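Local atomic coordinates of LBCATS-a (Synthetic construct, PDB entry 5EY5), a protein that probably cleaves indole-3-glycerol phosphate to indole and glyceraldehyde 3-phosphate as the alpha subunit of a tryptophan synthase, and binds sn-glycerol-3-phosphate in this crystal. Residues F212-P217 with A221-V226; A5-E10 with A45-L50; K17-F22 with E255-L260; V37-E42 with D248-V253. One frame throughout, in Å; residues are numbered along the deposited sequence.

Contact 1. Residues F212-P217 with A221-V226. With G3P (sn-glycerol-3-phosphate), chain E.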
loop_
_atom_site.group_PDB
_atom_site.type_symbol
_atom_site.label_atom_id
_atom_site.label_comp_id
_atom_site.label_asym_id
_atom_site.label_seq_id
_atom_site.Cartn_x
_atom_site.Cartn_y
_atom_site.Cartn_z
ATOM N N PHE A 212 -31.223 -2.131 -34.756
ATOM C CA PHE A 212 -31.007 -2.194 -33.308
ATOM C C PHE A 212 -32.288 -2.600 -32.574
ATOM O O PHE A 212 -33.267 -1.841 -32.537
ATOM C CB PHE A 212 -30.498 -0.855 -32.746
ATOM C CG PHE A 212 -29.014 -0.614 -32.924
ATOM C CD1 PHE A 212 -28.439 -0.570 -34.196
ATOM C CD2 PHE A 212 -28.200 -0.383 -31.816
ATOM C CE1 PHE A 212 -27.088 -0.318 -34.365
ATOM C CE2 PHE A 212 -26.840 -0.133 -31.969
ATOM C CZ PHE A 212 -26.281 -0.097 -33.243
ATOM N N GLY A 213 -32.299 -3.806 -31.999
ATOM C CA GLY A 213 -33.341 -4.213 -31.086
ATOM C C GLY A 213 -34.490 -4.994 -31.690
ATOM O O GLY A 213 -35.226 -5.645 -30.947
ATOM N N ILE A 214 -34.669 -4.965 -33.008
ATOM C CA ILE A 214 -35.853 -5.584 -33.603
ATOM C C ILE A 214 -35.709 -7.102 -33.506
ATOM O O ILE A 214 -34.903 -7.700 -34.218
ATOM C CB ILE A 214 -36.048 -5.132 -35.053
ATOM C CG1 ILE A 214 -35.879 -3.616 -35.145
ATOM C CG2 ILE A 214 -37.423 -5.550 -35.559
ATOM C CD1 ILE A 214 -35.292 -3.155 -36.455
ATOM N N SER A 215 -36.503 -7.738 -32.645
ATOM C CA SER A 215 -36.288 -9.141 -32.319
ATOM C C SER A 215 -37.438 -10.084 -32.671
ATOM O O SER A 215 -37.243 -11.304 -32.616
ATOM C CB SER A 215 -35.970 -9.290 -30.822
ATOM O OG SER A 215 -36.430 -8.167 -30.092
ATOM N N THR A 216 -38.612 -9.580 -33.021
ATOM C CA THR A 216 -39.772 -10.419 -33.279
ATOM C C THR A 216 -40.483 -9.954 -34.538
ATOM O O THR A 216 -40.385 -8.781 -34.921
ATOM C CB THR A 216 -40.763 -10.388 -32.107
ATOM O OG1 THR A 216 -41.330 -9.074 -32.012
ATOM C CG2 THR A 216 -40.069 -10.736 -30.794
ATOM N N PRO A 217 -41.224 -10.848 -35.199
ATOM C CA PRO A 217 -42.033 -10.411 -36.346
ATOM C C PRO A 217 -42.964 -9.248 -36.027
ATOM O O PRO A 217 -43.106 -8.344 -36.859
ATOM C CB PRO A 217 -42.806 -11.684 -36.732
ATOM C CG PRO A 217 -42.624 -12.630 -35.596
ATOM C CD PRO A 217 -41.305 -12.304 -35.001
ATOM N N ALA A 221 -42.861 -5.754 -38.082
ATOM C CA ALA A 221 -44.012 -5.193 -38.780
ATOM C C ALA A 221 -44.240 -3.743 -38.386
ATOM O O ALA A 221 -44.530 -2.898 -39.241
ATOM C CB ALA A 221 -45.259 -6.030 -38.495
ATOM N N GLU A 222 -44.118 -3.437 -37.094
ATOM C CA GLU A 222 -44.237 -2.055 -36.643
ATOM C C GLU A 222 -43.197 -1.159 -37.318
ATOM O O GLU A 222 -43.521 -0.058 -37.779
ATOM C CB GLU A 222 -44.122 -2.006 -35.117
ATOM C CG GLU A 222 -45.098 -2.958 -34.416
ATOM C CD GLU A 222 -44.873 -3.067 -32.912
ATOM O OE1 GLU A 222 -44.460 -2.065 -32.290
ATOM O OE2 GLU A 222 -45.115 -4.159 -32.349
ATOM N N VAL A 223 -41.947 -1.619 -37.404
ATOM C CA VAL A 223 -40.911 -0.827 -38.063
ATOM C C VAL A 223 -41.229 -0.641 -39.542
ATOM O O VAL A 223 -41.025 0.442 -40.103
ATOM C CB VAL A 223 -39.523 -1.476 -37.866
ATOM C CG1 VAL A 223 -38.462 -0.718 -38.660
ATOM C CG2 VAL A 223 -39.157 -1.522 -36.401
ATOM N N ALA A 224 -41.733 -1.690 -40.199
ATOM C CA ALA A 224 -41.948 -1.630 -41.638
ATOM C C ALA A 224 -42.972 -0.573 -42.041
ATOM O O ALA A 224 -43.050 -0.214 -43.224
ATOM C CB ALA A 224 -42.389 -3.000 -42.162
ATOM N N GLN A 225 -43.767 -0.070 -41.102
ATOM C CA GLN A 225 -44.767 0.913 -41.472
ATOM C C GLN A 225 -44.206 2.324 -41.563
ATOM O O GLN A 225 -44.892 3.207 -42.090
ATOM C CB GLN A 225 -45.928 0.879 -40.474
ATOM C CG GLN A 225 -46.424 -0.526 -40.162
ATOM C CD GLN A 225 -46.658 -1.357 -41.412
ATOM O OE1 GLN A 225 -47.358 -0.935 -42.337
ATOM N NE2 GLN A 225 -46.070 -2.549 -41.447
ATOM N N VAL A 226 -42.994 2.563 -41.061
ATOM C CA VAL A 226 -42.446 3.912 -41.010
ATOM C C VAL A 226 -41.169 4.074 -41.818
ATOM O O VAL A 226 -40.777 5.217 -42.101
ATOM C CB VAL A 226 -42.211 4.368 -39.555
ATOM C CG1 VAL A 226 -43.514 4.873 -38.929
ATOM C CG2 VAL A 226 -41.643 3.242 -38.729
HETATM O O1 G3P E . -27.022 -4.110 -38.482
HETATM C C1 G3P E . -26.536 -4.316 -37.189
HETATM C C2 G3P E . -27.397 -5.330 -36.444
HETATM O O2 G3P E . -26.650 -5.771 -35.346
HETATM C C3 G3P E . -28.751 -4.728 -36.010
HETATM O O1P G3P E . -28.846 -4.567 -34.614
HETATM O O4P G3P E . -28.456 -6.860 -33.546
HETATM O O2P G3P E . -29.967 -5.257 -32.340
HETATM O O3P G3P E . -30.742 -6.298 -34.407
HETATM P P G3P E . -29.514 -5.773 -33.701
#
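Ile214 and Val223 lean obliquely on each other between a loop and the helix that follows it. The CG1 methylene of Ile214 comes to 4.1 Å from the CG2 methyl of Val223, and Ile214 CD1 stays beside the same methyl. Val223 offers this branch because CG1 takes the place anti to the backbone N (chi1 175°), which leaves CG2 beside that N. Both side chains also rest on Val230 of strand 229-232. At the helix start, Ala221 N bonds to Pro217 O at 2.9 Å, an early turn of helix 217-224. One turn on, the Gln225 side chain folds back, and its NE2 donates to Ala221 O at 2.7 Å. That oxygen lies almost in the amide plane of Gln225. At the far end of the loop, Gly213 N points to the phosphate of sn-glycerol-3-phosphate. It meets G3P O2P at 2.8 Å in a fairly straight bond (164°). The Phe212 ring lies oblique to the ester oxygen O1P. The chemistry thus divides: an apolar pair joins loop to helix, while the N-H of Gly213 holds the phosphate, probably together with those of Gly184, Gly233 and Ser234, which also bond to the ligand.

Contact 2. Residues A5-E10 with A45-L50. With G3P (sn-glycerol-3-phosphate), chain E.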
loop_
_atom_site.group_PDB
_atom_site.type_symbol
_atom_site.label_atom_id
_atom_site.label_comp_id
_atom_site.label_asym_id
_atom_site.label_seq_id
_atom_site.Cartn_x
_atom_site.Cartn_y
_atom_site.Cartn_z
ATOM N N ALA A 5 -28.939 0.404 -54.599
ATOM C CA ALA A 5 -29.906 1.287 -55.242
ATOM C C ALA A 5 -30.909 0.493 -56.073
ATOM O O ALA A 5 -32.114 0.752 -56.017
ATOM C CB ALA A 5 -29.183 2.322 -56.103
ATOM N N GLU A 6 -30.427 -0.484 -56.850
ATOM C CA GLU A 6 -31.335 -1.286 -57.673
ATOM C C GLU A 6 -32.359 -2.018 -56.815
ATOM O O GLU A 6 -33.549 -2.039 -57.137
ATOM C CB GLU A 6 -30.550 -2.287 -58.521
ATOM C CG GLU A 6 -29.455 -1.669 -59.354
ATOM C CD GLU A 6 -28.768 -2.667 -60.271
ATOM O OE1 GLU A 6 -28.752 -3.877 -59.945
ATOM O OE2 GLU A 6 -28.246 -2.236 -61.323
ATOM N N ALA A 7 -31.915 -2.610 -55.708
ATOM C CA ALA A 7 -32.834 -3.299 -54.811
ATOM C C ALA A 7 -33.922 -2.368 -54.270
ATOM O O ALA A 7 -35.100 -2.735 -54.246
ATOM C CB ALA A 7 -32.056 -3.920 -53.662
ATOM N N PHE A 8 -33.547 -1.175 -53.798
ATOM C CA PHE A 8 -34.535 -0.273 -53.198
ATOM C C PHE A 8 -35.498 0.251 -54.250
ATOM O O PHE A 8 -36.701 0.386 -53.990
ATOM C CB PHE A 8 -33.848 0.898 -52.489
ATOM C CG PHE A 8 -33.454 0.601 -51.069
ATOM C CD1 PHE A 8 -34.421 0.453 -50.079
ATOM C CD2 PHE A 8 -32.123 0.480 -50.723
ATOM C CE1 PHE A 8 -34.058 0.167 -48.755
ATOM C CE2 PHE A 8 -31.751 0.194 -49.408
ATOM C CZ PHE A 8 -32.724 0.043 -48.423
ATOM N N GLU A 9 -34.982 0.548 -55.446
ATOM C CA GLU A 9 -35.836 1.000 -56.536
ATOM C C GLU A 9 -36.854 -0.069 -56.919
ATOM O O GLU A 9 -38.026 0.238 -57.164
ATOM C CB GLU A 9 -34.976 1.388 -57.737
ATOM C CG GLU A 9 -35.760 1.717 -59.017
ATOM C CD GLU A 9 -36.545 3.019 -58.920
ATOM O OE1 GLU A 9 -36.563 3.621 -57.825
ATOM O OE2 GLU A 9 -37.144 3.442 -59.941
ATOM N N GLU A 10 -36.425 -1.334 -56.978
ATOM C CA GLU A 10 -37.354 -2.391 -57.355
ATOM C C GLU A 10 -38.445 -2.566 -56.302
ATOM O O GLU A 10 -39.626 -2.706 -56.648
ATOM C CB GLU A 10 -36.590 -3.691 -57.601
ATOM C CG GLU A 10 -35.768 -3.657 -58.885
ATOM C CD GLU A 10 -36.617 -3.295 -60.123
ATOM O OE1 GLU A 10 -37.684 -3.914 -60.319
ATOM O OE2 GLU A 10 -36.223 -2.388 -60.890
ATOM N N ALA A 45 -34.741 -12.180 -48.128
ATOM C CA ALA A 45 -33.892 -11.053 -47.769
ATOM C C ALA A 45 -33.573 -10.221 -49.003
ATOM O O ALA A 45 -33.327 -10.751 -50.091
ATOM C CB ALA A 45 -32.604 -11.541 -47.114
ATOM N N ASP A 46 -33.586 -8.904 -48.830
ATOM C CA ASP A 46 -33.361 -8.002 -49.950
ATOM C C ASP A 46 -31.939 -7.501 -50.005
ATOM O O ASP A 46 -31.412 -7.255 -51.092
ATOM C CB ASP A 46 -34.305 -6.805 -49.868
ATOM C CG ASP A 46 -35.755 -7.210 -49.945
ATOM O OD1 ASP A 46 -36.223 -7.491 -51.067
ATOM O OD2 ASP A 46 -36.423 -7.241 -48.886
ATOM N N ILE A 47 -31.333 -7.326 -48.841
ATOM C CA ILE A 47 -29.944 -6.939 -48.692
ATOM C C ILE A 47 -29.425 -7.745 -47.522
ATOM O O ILE A 47 -30.158 -7.988 -46.559
ATOM C CB ILE A 47 -29.776 -5.434 -48.413
ATOM C CG1 ILE A 47 -30.383 -4.598 -49.551
ATOM C CG2 ILE A 47 -28.292 -5.108 -48.144
ATOM C CD1 ILE A 47 -30.592 -3.115 -49.202
ATOM N N ILE A 48 -28.176 -8.182 -47.607
ATOM C CA ILE A 48 -27.574 -8.981 -46.553
ATOM C C ILE A 48 -26.396 -8.211 -45.998
ATOM O O ILE A 48 -25.499 -7.804 -46.755
ATOM C CB ILE A 48 -27.146 -10.367 -47.050
ATOM C CG1 ILE A 48 -28.388 -11.208 -47.331
ATOM C CG2 ILE A 48 -26.219 -11.015 -46.012
ATOM C CD1 ILE A 48 -28.117 -12.438 -48.131
ATOM N N GLU A 49 -26.418 -7.984 -44.682
ATOM C CA GLU A 49 -25.276 -7.462 -43.954
ATOM C C GLU A 49 -24.442 -8.620 -43.428
ATOM O O GLU A 49 -24.968 -9.526 -42.771
ATOM C CB GLU A 49 -25.722 -6.570 -42.795
ATOM C CG GLU A 49 -26.360 -5.262 -43.220
ATOM C CD GLU A 49 -26.833 -4.422 -42.038
ATOM O OE1 GLU A 49 -27.557 -3.435 -42.271
ATOM O OE2 GLU A 49 -26.474 -4.748 -40.884
ATOM N N LEU A 50 -23.148 -8.581 -43.722
ATOM C CA LEU A 50 -22.180 -9.538 -43.194
ATOM C C LEU A 50 -21.264 -8.801 -42.228
ATOM O O LEU A 50 -20.580 -7.849 -42.619
ATOM C CB LEU A 50 -21.367 -10.186 -44.320
ATOM C CG LEU A 50 -22.141 -11.209 -45.160
ATOM C CD1 LEU A 50 -21.295 -11.715 -46.340
ATOM C CD2 LEU A 50 -22.599 -12.359 -44.298
HETATM O O1 G3P E . -27.022 -4.110 -38.482
HETATM C C1 G3P E . -26.536 -4.316 -37.189
HETATM C C2 G3P E . -27.397 -5.330 -36.444
HETATM O O2 G3P E . -26.650 -5.771 -35.346
HETATM C C3 G3P E . -28.751 -4.728 -36.010
HETATM O O1P G3P E . -28.846 -4.567 -34.614
HETATM O O4P G3P E . -28.456 -6.860 -33.546
HETATM O O2P G3P E . -29.967 -5.257 -32.340
HETATM O O3P G3P E . -30.742 -6.298 -34.407
HETATM P P G3P E . -29.514 -5.773 -33.701
#
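Phe8 and Ile47 make the tight part of this contact. Ile47 CD1 reaches 3.5 Å from Phe8 CE2 and 3.9 Å from Phe8 CZ. The methyl approaches that corner of the ring obliquely, and the two side chains cross at about a right angle. Phe8 CG lies beside the backbone N (chi1 -86°), which swings the ring out from the helix until its far atoms reach the isoleucine. Both residues are buried. Ala18 and Pro207 also touch the ring, and Val98 touches Ile47. These neighbours place the contact at the N-terminal end of the TIM barrel, where helix 3-14 lies across the strand beginnings, as the extra N-terminal helix of tryptophan synthase alpha chains does. The other part is looser. Ala7 CB stands 4.5 Å from Ile47 CG1 and 4.3 Å from Asp46 O, and no hydrogen bond joins the segments. The carboxylate of Asp46, a partly exposed residue, has its partners elsewhere: OD2 forms a salt bridge with Arg261 and accepts the backbone N-H of Leu19. Farther along the strand, Glu49 belongs to the ligand pocket. Its chain is extended beyond CG, and OE2 accepts a hydrogen bond from G3P O1 at 2.5 Å. Glu49 makes no contact with segment 5-10; its side chain touches Ile20 and Leu100 of the two neighbouring strands.

Contact 3. Residues K17-F22 with E255-L260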
loop_
_atom_site.group_PDB
_atom_site.type_symbol
_atom_site.label_atom_id
_atom_site.label_comp_id
_atom_site.label_asym_id
_atom_site.label_seq_id
_atom_site.Cartn_x
_atom_site.Cartn_y
_atom_site.Cartn_z
ATOM N N LYS A 17 -41.153 -3.417 -48.730
ATOM C CA LYS A 17 -40.187 -2.930 -47.753
ATOM C C LYS A 17 -38.989 -3.867 -47.702
ATOM O O LYS A 17 -39.142 -5.094 -47.810
ATOM C CB LYS A 17 -40.822 -2.831 -46.354
ATOM C CG LYS A 17 -42.042 -1.958 -46.275
ATOM C CD LYS A 17 -41.699 -0.533 -46.625
ATOM C CE LYS A 17 -42.873 0.388 -46.378
ATOM N NZ LYS A 17 -42.495 1.785 -46.691
ATOM N N ALA A 18 -37.799 -3.292 -47.553
ATOM C CA ALA A 18 -36.577 -4.083 -47.526
ATOM C C ALA A 18 -36.411 -4.768 -46.176
ATOM O O ALA A 18 -36.474 -4.118 -45.126
ATOM C CB ALA A 18 -35.349 -3.216 -47.812
ATOM N N LEU A 19 -36.213 -6.085 -46.216
ATOM C CA LEU A 19 -35.784 -6.864 -45.063
ATOM C C LEU A 19 -34.280 -7.082 -45.178
ATOM O O LEU A 19 -33.802 -7.614 -46.187
ATOM C CB LEU A 19 -36.506 -8.207 -44.995
ATOM C CG LEU A 19 -35.906 -9.221 -44.012
ATOM C CD1 LEU A 19 -36.051 -8.703 -42.601
ATOM C CD2 LEU A 19 -36.600 -10.573 -44.165
ATOM N N ILE A 20 -33.543 -6.664 -44.161
ATOM C CA ILE A 20 -32.085 -6.655 -44.241
ATOM C C ILE A 20 -31.544 -7.471 -43.081
ATOM O O ILE A 20 -31.360 -6.922 -41.990
ATOM C CB ILE A 20 -31.537 -5.221 -44.208
ATOM C CG1 ILE A 20 -32.192 -4.360 -45.302
ATOM C CG2 ILE A 20 -30.014 -5.226 -44.280
ATOM C CD1 ILE A 20 -32.156 -2.863 -45.021
ATOM N N PRO A 21 -31.291 -8.769 -43.251
ATOM C CA PRO A 21 -30.708 -9.541 -42.147
ATOM C C PRO A 21 -29.226 -9.237 -41.975
ATOM O O PRO A 21 -28.507 -8.970 -42.945
ATOM C CB PRO A 21 -30.936 -11.003 -42.564
ATOM C CG PRO A 21 -31.117 -10.974 -44.045
ATOM C CD PRO A 21 -31.733 -9.632 -44.369
ATOM N N PHE A 22 -28.773 -9.274 -40.719
ATOM C CA PHE A 22 -27.348 -9.237 -40.394
ATOM C C PHE A 22 -26.926 -10.571 -39.789
ATOM O O PHE A 22 -27.546 -11.030 -38.824
ATOM C CB PHE A 22 -27.042 -8.113 -39.396
ATOM C CG PHE A 22 -25.691 -8.245 -38.740
ATOM C CD1 PHE A 22 -24.604 -7.544 -39.226
ATOM C CD2 PHE A 22 -25.507 -9.080 -37.643
ATOM C CE1 PHE A 22 -23.358 -7.667 -38.628
ATOM C CE2 PHE A 22 -24.281 -9.218 -37.063
ATOM C CZ PHE A 22 -23.197 -8.512 -37.544
ATOM N N GLU A 255 -36.560 -20.488 -40.992
ATOM C CA GLU A 255 -37.922 -20.390 -40.486
ATOM C C GLU A 255 -38.165 -19.030 -39.853
ATOM O O GLU A 255 -39.199 -18.399 -40.103
ATOM C CB GLU A 255 -38.206 -21.515 -39.490
ATOM N N PHE A 256 -37.208 -18.550 -39.051
ATOM C CA PHE A 256 -37.372 -17.252 -38.403
ATOM C C PHE A 256 -37.450 -16.140 -39.435
ATOM O O PHE A 256 -38.308 -15.250 -39.345
ATOM C CB PHE A 256 -36.224 -16.997 -37.422
ATOM C CG PHE A 256 -36.342 -15.688 -36.677
ATOM C CD1 PHE A 256 -35.342 -14.734 -36.762
ATOM C CD2 PHE A 256 -37.453 -15.416 -35.894
ATOM C CE1 PHE A 256 -35.449 -13.528 -36.091
ATOM C CE2 PHE A 256 -37.562 -14.210 -35.211
ATOM C CZ PHE A 256 -36.557 -13.266 -35.313
ATOM N N VAL A 257 -36.562 -16.175 -40.431
ATOM C CA VAL A 257 -36.515 -15.096 -41.404
ATOM C C VAL A 257 -37.713 -15.141 -42.338
ATOM O O VAL A 257 -38.096 -14.115 -42.903
ATOM C CB VAL A 257 -35.178 -15.145 -42.155
ATOM C CG1 VAL A 257 -35.187 -14.209 -43.363
ATOM C CG2 VAL A 257 -34.048 -14.766 -41.196
ATOM N N ARG A 258 -38.338 -16.299 -42.506
ATOM C CA ARG A 258 -39.576 -16.324 -43.272
ATOM C C ARG A 258 -40.698 -15.627 -42.505
ATOM O O ARG A 258 -41.526 -14.925 -43.102
ATOM C CB ARG A 258 -39.944 -17.767 -43.621
ATOM N N GLU A 259 -40.739 -15.802 -41.179
ATOM C CA GLU A 259 -41.672 -15.034 -40.360
ATOM C C GLU A 259 -41.407 -13.544 -40.507
ATOM O O GLU A 259 -42.336 -12.744 -40.662
ATOM C CB GLU A 259 -41.553 -15.430 -38.890
ATOM C CG GLU A 259 -41.775 -16.887 -38.576
ATOM C CD GLU A 259 -41.458 -17.197 -37.120
ATOM O OE1 GLU A 259 -40.866 -18.266 -36.847
ATOM O OE2 GLU A 259 -41.787 -16.357 -36.251
ATOM N N LEU A 260 -40.133 -13.155 -40.448
ATOM C CA LEU A 260 -39.790 -11.747 -40.595
ATOM C C LEU A 260 -40.209 -11.234 -41.959
ATOM O O LEU A 260 -40.659 -10.089 -42.090
ATOM C CB LEU A 260 -38.287 -11.542 -40.393
ATOM C CG LEU A 260 -37.620 -11.979 -39.089
ATOM C CD1 LEU A 260 -36.101 -11.796 -39.176
ATOM C CD2 LEU A 260 -38.206 -11.234 -37.897
#
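The first strand of the barrel meets the last helix of the chain through Leu19, Val257 and Leu260. Leu19 projects from the outer side of strand 18-24 towards helix 249-263, and its fork straddles two helix residues. CD2 lies 4.0 Å from Val257 CG1 and passes close to the carbonyl oxygen of the same residue. CD1 takes the other direction and ends 4.2 Å from Leu260 CB. With CG anti to the backbone N (chi1 167°), the leucine extends outward far enough for both methyls to touch the helix. Leu19 and Val257 cross obliquely. All three residues are buried and apolar, and no hydrogen bond links the two segments. Within the helix, Leu260 CG sits 4.0 Å above one face of the Phe256 ring, offset towards its rim. That ring also makes a cation-pi contact with Arg239. A polar tie is supplied nearby by Arg261, whose NH2 bonds to Lys17 O. On the strand, Ala18 and Ile20 make backbone bonds to residues of the last-strand region, among them Val230. Strand 18-24 thus pairs with strand 229-232 while helix 249-263 covers it from outside, as expected where an eight-stranded TIM barrel closes.

Contact 4. Residues V37-E42 with D248-V253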
loop_
_atom_site.group_PDB
_atom_site.type_symbol
_atom_site.label_atom_id
_atom_site.label_comp_id
_atom_site.label_asym_id
_atom_site.label_seq_id
_atom_site.Cartn_x
_atom_site.Cartn_y
_atom_site.Cartn_z
ATOM N N VAL A 37 -26.250 -17.371 -45.977
ATOM C CA VAL A 37 -26.554 -16.354 -46.980
ATOM C C VAL A 37 -27.531 -16.904 -48.005
ATOM O O VAL A 37 -28.541 -16.266 -48.334
ATOM C CB VAL A 37 -25.268 -15.852 -47.655
ATOM C CG1 VAL A 37 -25.619 -14.867 -48.778
ATOM C CG2 VAL A 37 -24.334 -15.223 -46.610
ATOM N N ARG A 38 -27.246 -18.105 -48.521
ATOM C CA ARG A 38 -28.116 -18.688 -49.535
ATOM C C ARG A 38 -29.516 -18.901 -48.977
ATOM O O ARG A 38 -30.513 -18.597 -49.643
ATOM C CB ARG A 38 -27.519 -20.000 -50.049
ATOM C CG ARG A 38 -26.403 -19.823 -51.081
ATOM C CD ARG A 38 -25.600 -21.093 -51.263
ATOM N NE ARG A 38 -24.449 -20.882 -52.140
ATOM C CZ ARG A 38 -23.416 -21.714 -52.243
ATOM N NH1 ARG A 38 -23.378 -22.827 -51.519
ATOM N NH2 ARG A 38 -22.417 -21.432 -53.072
ATOM N N ALA A 39 -29.603 -19.404 -47.745
ATOM C CA ALA A 39 -30.891 -19.537 -47.078
ATOM C C ALA A 39 -31.581 -18.188 -46.934
ATOM O O ALA A 39 -32.796 -18.086 -47.133
ATOM C CB ALA A 39 -30.707 -20.192 -45.708
ATOM N N LEU A 40 -30.826 -17.141 -46.586
ATOM C CA LEU A 40 -31.425 -15.828 -46.361
ATOM C C LEU A 40 -32.050 -15.290 -47.636
ATOM O O LEU A 40 -33.152 -14.723 -47.610
ATOM C CB LEU A 40 -30.371 -14.846 -45.833
ATOM C CG LEU A 40 -29.866 -15.085 -44.411
ATOM C CD1 LEU A 40 -28.762 -14.088 -44.088
ATOM C CD2 LEU A 40 -31.028 -14.986 -43.432
ATOM N N VAL A 41 -31.358 -15.470 -48.766
ATOM C CA VAL A 41 -31.878 -15.045 -50.061
ATOM C C VAL A 41 -33.166 -15.788 -50.381
ATOM O O VAL A 41 -34.172 -15.183 -50.760
ATOM C CB VAL A 41 -30.814 -15.256 -51.154
ATOM C CG1 VAL A 41 -31.385 -14.951 -52.532
ATOM C CG2 VAL A 41 -29.589 -14.385 -50.863
ATOM N N GLU A 42 -33.148 -17.117 -50.238
ATOM C CA GLU A 42 -34.339 -17.917 -50.503
ATOM C C GLU A 42 -35.498 -17.536 -49.592
ATOM O O GLU A 42 -36.666 -17.769 -49.938
ATOM C CB GLU A 42 -34.008 -19.397 -50.341
ATOM C CG GLU A 42 -32.884 -19.859 -51.246
ATOM C CD GLU A 42 -33.193 -19.626 -52.714
ATOM O OE1 GLU A 42 -33.706 -20.560 -53.373
ATOM O OE2 GLU A 42 -32.937 -18.504 -53.205
ATOM N N ASP A 248 -28.445 -27.843 -38.969
ATOM C CA ASP A 248 -29.847 -27.446 -38.829
ATOM C C ASP A 248 -29.990 -26.033 -38.259
ATOM O O ASP A 248 -31.107 -25.546 -38.043
ATOM C CB ASP A 248 -30.586 -28.439 -37.934
ATOM N N ILE A 249 -28.862 -25.378 -37.982
ATOM C CA ILE A 249 -28.859 -23.927 -37.832
ATOM C C ILE A 249 -29.597 -23.279 -38.997
ATOM O O ILE A 249 -30.269 -22.254 -38.835
ATOM C CB ILE A 249 -27.405 -23.420 -37.732
ATOM C CG1 ILE A 249 -26.703 -24.028 -36.512
ATOM C CG2 ILE A 249 -27.378 -21.910 -37.663
ATOM C CD1 ILE A 249 -25.223 -24.285 -36.720
ATOM N N VAL A 250 -29.505 -23.876 -40.182
ATOM C CA VAL A 250 -30.076 -23.273 -41.382
ATOM C C VAL A 250 -31.598 -23.229 -41.295
ATOM O O VAL A 250 -32.217 -22.203 -41.599
ATOM C CB VAL A 250 -29.608 -24.037 -42.632
ATOM C CG1 VAL A 250 -30.182 -23.405 -43.896
ATOM C CG2 VAL A 250 -28.080 -24.081 -42.686
ATOM N N GLU A 251 -32.221 -24.337 -40.881
ATOM C CA GLU A 251 -33.681 -24.398 -40.845
ATOM C C GLU A 251 -34.259 -23.398 -39.852
ATOM O O GLU A 251 -35.267 -22.746 -40.141
ATOM C CB GLU A 251 -34.146 -25.814 -40.505
ATOM N N GLU A 252 -33.647 -23.272 -38.671
ATOM C CA GLU A 252 -34.155 -22.328 -37.679
ATOM C C GLU A 252 -34.044 -20.903 -38.192
ATOM O O GLU A 252 -34.992 -20.114 -38.093
ATOM C CB GLU A 252 -33.398 -22.486 -36.359
ATOM N N VAL A 253 -32.897 -20.560 -38.770
ATOM C CA VAL A 253 -32.732 -19.229 -39.345
ATOM C C VAL A 253 -33.712 -19.030 -40.497
ATOM O O VAL A 253 -34.408 -18.011 -40.575
ATOM C CB VAL A 253 -31.271 -19.010 -39.786
ATOM C CG1 VAL A 253 -31.173 -17.837 -40.722
ATOM C CG2 VAL A 253 -30.384 -18.789 -38.574
#
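Ala39 and Leu40 face Val250 and Val253 from a helical turn closed by the bond from Val41 N to Val37 O, 3.0 Å long. On the partner helix, Val253 N bonds in the same way to Ile249 O at 3.1 Å. No polar bond crosses between the helices. What joins them is two pairs of apolar groups. Ala39 CB meets Val250 CG1 at 3.7 Å, and here the backbones are near, with CA atoms 6.9 Å apart. The small alanine permits this approach. Val250 sends CG1 across because that branch stands anti to the backbone N (chi1 -179°). One turn further on the second helix, Leu40 CD2 touches Val253 CG1 at 3.9 Å. These two side chains cross obliquely. The CA-CB bond of Leu40 does not point at the partner helix, but the CD2 branch reaches it. The CB of Val253 points toward helix 30-42. Leu40, Ala39 and Val253 are buried, whereas Val250 is partly exposed. The polar residues of both segments stay outside the interface. Arg38 and Glu42 are exposed, and the side chains of Asp248, Glu251 and Glu252 are not modelled beyond CB, which is consistent with mobility. Around this pair, Leu40 also rests on Val257, one turn further along helix 249-263, and on Ile48 of strand 48-51. Val253 packs on Ile236 and Ile240 of helix 234-241. Helix 249-263 therefore lies against helix 30-42 and helix 234-241, in the outer layer of the barrel.

Overall arrangement
All four contacts belong to one TIM barrel. Contacts 3 and 4 share helix 249-263, and their centres are about 11 Å apart. Leu40 also reaches Pro21 between them. Contacts 2 and 3 use neighbouring strands, 48-51 and 18-24, and their centres are about 12 Å apart. Contact 1 touches contact 3, with centres about 10 Å apart, where Ser215 and Pro217 meet helix 249-263. Contacts 1 and 2, centres about 17 Å apart, do not touch, yet both reach the ligand, one at the phosphate and one at the glycerol hydroxyl. Along the chain, contact 2 closes before contact 1 opens. Contacts 3 and 4 bring the C-terminal helix back against strand 18-24 and helix 30-42, where the barrel closes.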